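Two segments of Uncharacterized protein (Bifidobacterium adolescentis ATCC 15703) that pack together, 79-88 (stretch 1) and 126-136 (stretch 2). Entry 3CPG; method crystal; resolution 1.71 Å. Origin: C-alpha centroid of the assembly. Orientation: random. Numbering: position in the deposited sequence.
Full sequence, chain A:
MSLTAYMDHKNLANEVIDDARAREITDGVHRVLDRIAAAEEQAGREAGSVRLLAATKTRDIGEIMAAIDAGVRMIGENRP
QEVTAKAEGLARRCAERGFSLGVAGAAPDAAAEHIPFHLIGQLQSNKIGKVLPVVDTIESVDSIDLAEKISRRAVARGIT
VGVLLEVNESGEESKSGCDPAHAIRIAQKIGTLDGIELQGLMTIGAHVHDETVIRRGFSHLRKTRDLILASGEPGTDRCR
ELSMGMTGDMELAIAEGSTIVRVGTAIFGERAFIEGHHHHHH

Stretch 1 79-88: RPQEVTAKAE
Stretch 2 (126-136) NKIGKVLPVVD

How are the two backbones laid against each other? Residues 80-88 form a helix, with Arg79 at the N-cap position, and Val83 N and Ala87 N bond to Arg79 O (3.2 Å) and Val83 O (2.8 Å). Stretch 2 is helical from Ile128 through Val131, and farther along the chain Val134 N and Val135 N both bond to Val131 O at 2.9 Å, with phi/psi of -121/-57 at Val134 and -77/138 at Val135. The chains run in the same sense: Pro80 CA lies 6.2 Å from Val131 CA, and Ala87 CA lies 6.8 Å from Val134 CA.

What fills the gap between them? Small apolar side chains form much of it, while Lys127, the most covered residue, and other polar residues share the 397 Å² buried over both sides. Pro80, Val83 and Ala87, set three and four residues apart, point toward stretch 2 from one helix face. Pro80 CB meets Val131 CG1 at 3.7 Å, with Val131 in rotamer m. Val83 (t) places CG1 3.8 Å from CG1 of Val134 (t) and 4.2 Å from CG1 of Val135 (m); the branched valines supply the touching methyls. Ala87 CB sits 3.6 Å from Val134 CG2; its short side chain suits this close approach.

How do long polar side chains take part? Lys127 coils through m, m, m and t, long enough to bring CE 3.5 Å from Pro80 CB while NZ reaches a water. Its NZ ends 3.7 Å from Gln81 CG. Lys130 (m, m, t, t) starts toward the helix but leads its amine away; its CB stands 4.1 Å from Thr84 CG2.

Is there any polar link? No direct hydrogen bond crosses, but that water bridges: it accepts from Lys127 NZ at 2.6 Å and donates to Thr84 OG1 at 3.2 Å. Thr84, in rotamer p, also donates from OG1 to Gln81 O at 2.8 Å. Out of reach of stretch 2, Glu82 (m, t) salt-bridges through OE2 to Arg79 NE at 3.2 Å and through OE1 to Lys86 NZ at 2.9 Å.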

# COMPACT_ATOMS: atom_id res chain seq x y z
N ARG A 79 -6.58 2.99 -9.15
CA ARG A 79 -6.90 2.50 -10.49
C ARG A 79 -5.73 2.41 -11.45
O ARG A 79 -4.93 3.34 -11.56
CB ARG A 79 -7.99 3.38 -11.11
CG ARG A 79 -9.27 3.50 -10.30
CD ARG A 79 -10.32 4.29 -11.05
NE ARG A 79 -9.85 5.63 -11.40
CZ ARG A 79 -10.51 6.48 -12.18
NH1 ARG A 79 -11.68 6.13 -12.70
NH2 ARG A 79 -10.01 7.68 -12.44
N PRO A 80 -5.63 1.29 -12.19
CA PRO A 80 -4.54 1.12 -13.16
C PRO A 80 -4.51 2.25 -14.19
O PRO A 80 -3.44 2.63 -14.65
CB PRO A 80 -4.86 -0.23 -13.79
CG PRO A 80 -5.45 -0.99 -12.64
CD PRO A 80 -6.37 0.03 -12.01
N GLN A 81 -5.68 2.78 -14.54
CA GLN A 81 -5.75 3.86 -15.53
C GLN A 81 -5.05 5.11 -15.02
O GLN A 81 -4.46 5.86 -15.81
CB GLN A 81 -7.20 4.20 -15.86
CG GLN A 81 -8.10 2.99 -16.06
CD GLN A 81 -8.86 2.61 -14.80
OE1 GLN A 81 -9.65 3.41 -14.28
NE2 GLN A 81 -8.62 1.40 -14.30
N GLU A 82 -5.10 5.34 -13.72
CA GLU A 82 -4.43 6.50 -13.15
C GLU A 82 -2.94 6.23 -13.08
O GLU A 82 -2.12 7.14 -13.19
CB GLU A 82 -4.99 6.83 -11.76
CG GLU A 82 -6.40 7.40 -11.80
CD GLU A 82 -6.80 8.03 -10.48
OE1 GLU A 82 -6.06 8.90 -9.99
OE2 GLU A 82 -7.86 7.64 -9.93
N VAL A 83 -2.58 4.96 -12.90
CA VAL A 83 -1.17 4.60 -12.86
C VAL A 83 -0.57 4.93 -14.23
O VAL A 83 0.45 5.60 -14.33
CB VAL A 83 -0.98 3.08 -12.58
CG1 VAL A 83 0.48 2.69 -12.79
CG2 VAL A 83 -1.40 2.76 -11.16
N THR A 84 -1.24 4.48 -15.29
CA THR A 84 -0.75 4.73 -16.64
C THR A 84 -0.73 6.21 -16.99
O THR A 84 0.19 6.68 -17.66
CB THR A 84 -1.59 3.95 -17.68
OG1 THR A 84 -2.94 4.45 -17.69
CG2 THR A 84 -1.62 2.47 -17.34
N ALA A 85 -1.72 6.96 -16.53
CA ALA A 85 -1.78 8.38 -16.83
C ALA A 85 -0.68 9.22 -16.16
O ALA A 85 -0.17 10.17 -16.75
CB ALA A 85 -3.14 8.94 -16.45
N LYS A 86 -0.30 8.83 -14.95
CA LYS A 86 0.69 9.60 -14.18
C LYS A 86 2.10 9.03 -14.07
O LYS A 86 3.04 9.75 -13.72
CB LYS A 86 0.15 9.84 -12.76
CG LYS A 86 -1.06 10.76 -12.68
CD LYS A 86 -1.64 10.84 -11.27
CE LYS A 86 -2.74 9.81 -11.06
NZ LYS A 86 -3.38 9.90 -9.71
N ALA A 87 2.26 7.75 -14.35
CA ALA A 87 3.56 7.08 -14.22
C ALA A 87 4.77 7.79 -14.83
O ALA A 87 5.77 8.01 -14.15
CB ALA A 87 3.46 5.67 -14.78
N GLU A 88 4.68 8.15 -16.11
CA GLU A 88 5.82 8.79 -16.77
C GLU A 88 6.25 10.10 -16.11
O GLU A 88 7.43 10.28 -15.79
CB GLU A 88 5.50 9.04 -18.25
CG GLU A 88 6.71 9.51 -19.05
CD GLU A 88 6.45 9.54 -20.55
OE1 GLU A 88 5.53 10.27 -20.98
OE2 GLU A 88 7.17 8.84 -21.29
N ASN A 126 -7.23 -8.18 -16.75
CA ASN A 126 -6.69 -7.71 -18.02
C ASN A 126 -5.95 -6.38 -17.90
O ASN A 126 -5.53 -5.81 -18.90
CB ASN A 126 -7.81 -7.63 -19.08
CG ASN A 126 -8.84 -6.55 -18.78
OD1 ASN A 126 -9.03 -6.14 -17.64
ND2 ASN A 126 -9.52 -6.10 -19.83
N LYS A 127 -5.76 -5.91 -16.66
CA LYS A 127 -5.05 -4.66 -16.40
C LYS A 127 -3.70 -4.92 -15.73
O LYS A 127 -2.94 -3.99 -15.47
CB LYS A 127 -5.89 -3.74 -15.51
CG LYS A 127 -7.22 -3.31 -16.11
CD LYS A 127 -7.04 -2.30 -17.24
CE LYS A 127 -6.65 -0.93 -16.69
NZ LYS A 127 -6.52 0.09 -17.76
N ILE A 128 -3.41 -6.18 -15.42
CA ILE A 128 -2.14 -6.52 -14.77
C ILE A 128 -0.96 -6.02 -15.61
O ILE A 128 -0.03 -5.40 -15.09
CB ILE A 128 -2.01 -8.04 -14.57
CG1 ILE A 128 -3.12 -8.53 -13.66
CG2 ILE A 128 -0.63 -8.37 -13.98
CD1 ILE A 128 -3.16 -10.04 -13.49
N GLY A 129 -1.01 -6.31 -16.91
CA GLY A 129 0.06 -5.89 -17.79
C GLY A 129 0.27 -4.39 -17.81
O GLY A 129 1.35 -3.91 -18.13
N LYS A 130 -0.78 -3.64 -17.48
CA LYS A 130 -0.69 -2.18 -17.46
C LYS A 130 0.11 -1.67 -16.26
O LYS A 130 0.75 -0.62 -16.34
CB LYS A 130 -2.10 -1.57 -17.40
CG LYS A 130 -2.98 -1.86 -18.60
CD LYS A 130 -2.48 -1.13 -19.84
CE LYS A 130 -3.44 -1.32 -21.01
NZ LYS A 130 -3.03 -0.53 -22.20
N VAL A 131 0.09 -2.41 -15.15
CA VAL A 131 0.79 -1.96 -13.96
C VAL A 131 2.15 -2.59 -13.69
O VAL A 131 2.97 -2.01 -12.97
CB VAL A 131 -0.10 -2.12 -12.70
CG1 VAL A 131 -1.42 -1.39 -12.90
CG2 VAL A 131 -0.34 -3.59 -12.39
N LEU A 132 2.43 -3.75 -14.27
CA LEU A 132 3.72 -4.40 -14.05
C LEU A 132 4.94 -3.55 -14.44
O LEU A 132 6.00 -3.68 -13.84
CB LEU A 132 3.78 -5.75 -14.76
CG LEU A 132 2.87 -6.83 -14.17
CD1 LEU A 132 3.05 -8.12 -14.94
CD2 LEU A 132 3.22 -7.04 -12.70
N PRO A 133 4.80 -2.69 -15.46
CA PRO A 133 5.96 -1.87 -15.84
C PRO A 133 6.20 -0.70 -14.89
O PRO A 133 7.22 -0.02 -14.99
CB PRO A 133 5.60 -1.38 -17.24
CG PRO A 133 4.65 -2.41 -17.75
CD PRO A 133 3.80 -2.69 -16.53
N VAL A 134 5.28 -0.48 -13.96
CA VAL A 134 5.38 0.65 -13.05
C VAL A 134 5.41 0.36 -11.55
O VAL A 134 6.35 0.76 -10.86
CB VAL A 134 4.22 1.65 -13.31
CG1 VAL A 134 4.28 2.81 -12.33
CG2 VAL A 134 4.28 2.15 -14.74
N VAL A 135 4.39 -0.32 -11.05
CA VAL A 135 4.30 -0.61 -9.62
C VAL A 135 5.22 -1.74 -9.14
O VAL A 135 5.35 -2.76 -9.81
CB VAL A 135 2.85 -0.95 -9.21
CG1 VAL A 135 1.90 0.13 -9.72
CG2 VAL A 135 2.45 -2.31 -9.76
N ASP A 136 5.85 -1.54 -7.99
CA ASP A 136 6.73 -2.57 -7.45
C ASP A 136 5.99 -3.50 -6.50
O ASP A 136 6.47 -4.57 -6.18
CB ASP A 136 7.94 -1.97 -6.73
CG ASP A 136 7.67 -0.62 -6.12
OD1 ASP A 136 6.57 -0.41 -5.56
OD2 ASP A 136 8.57 0.24 -6.19
O HOH W 1 -4.48 1.72 -18.06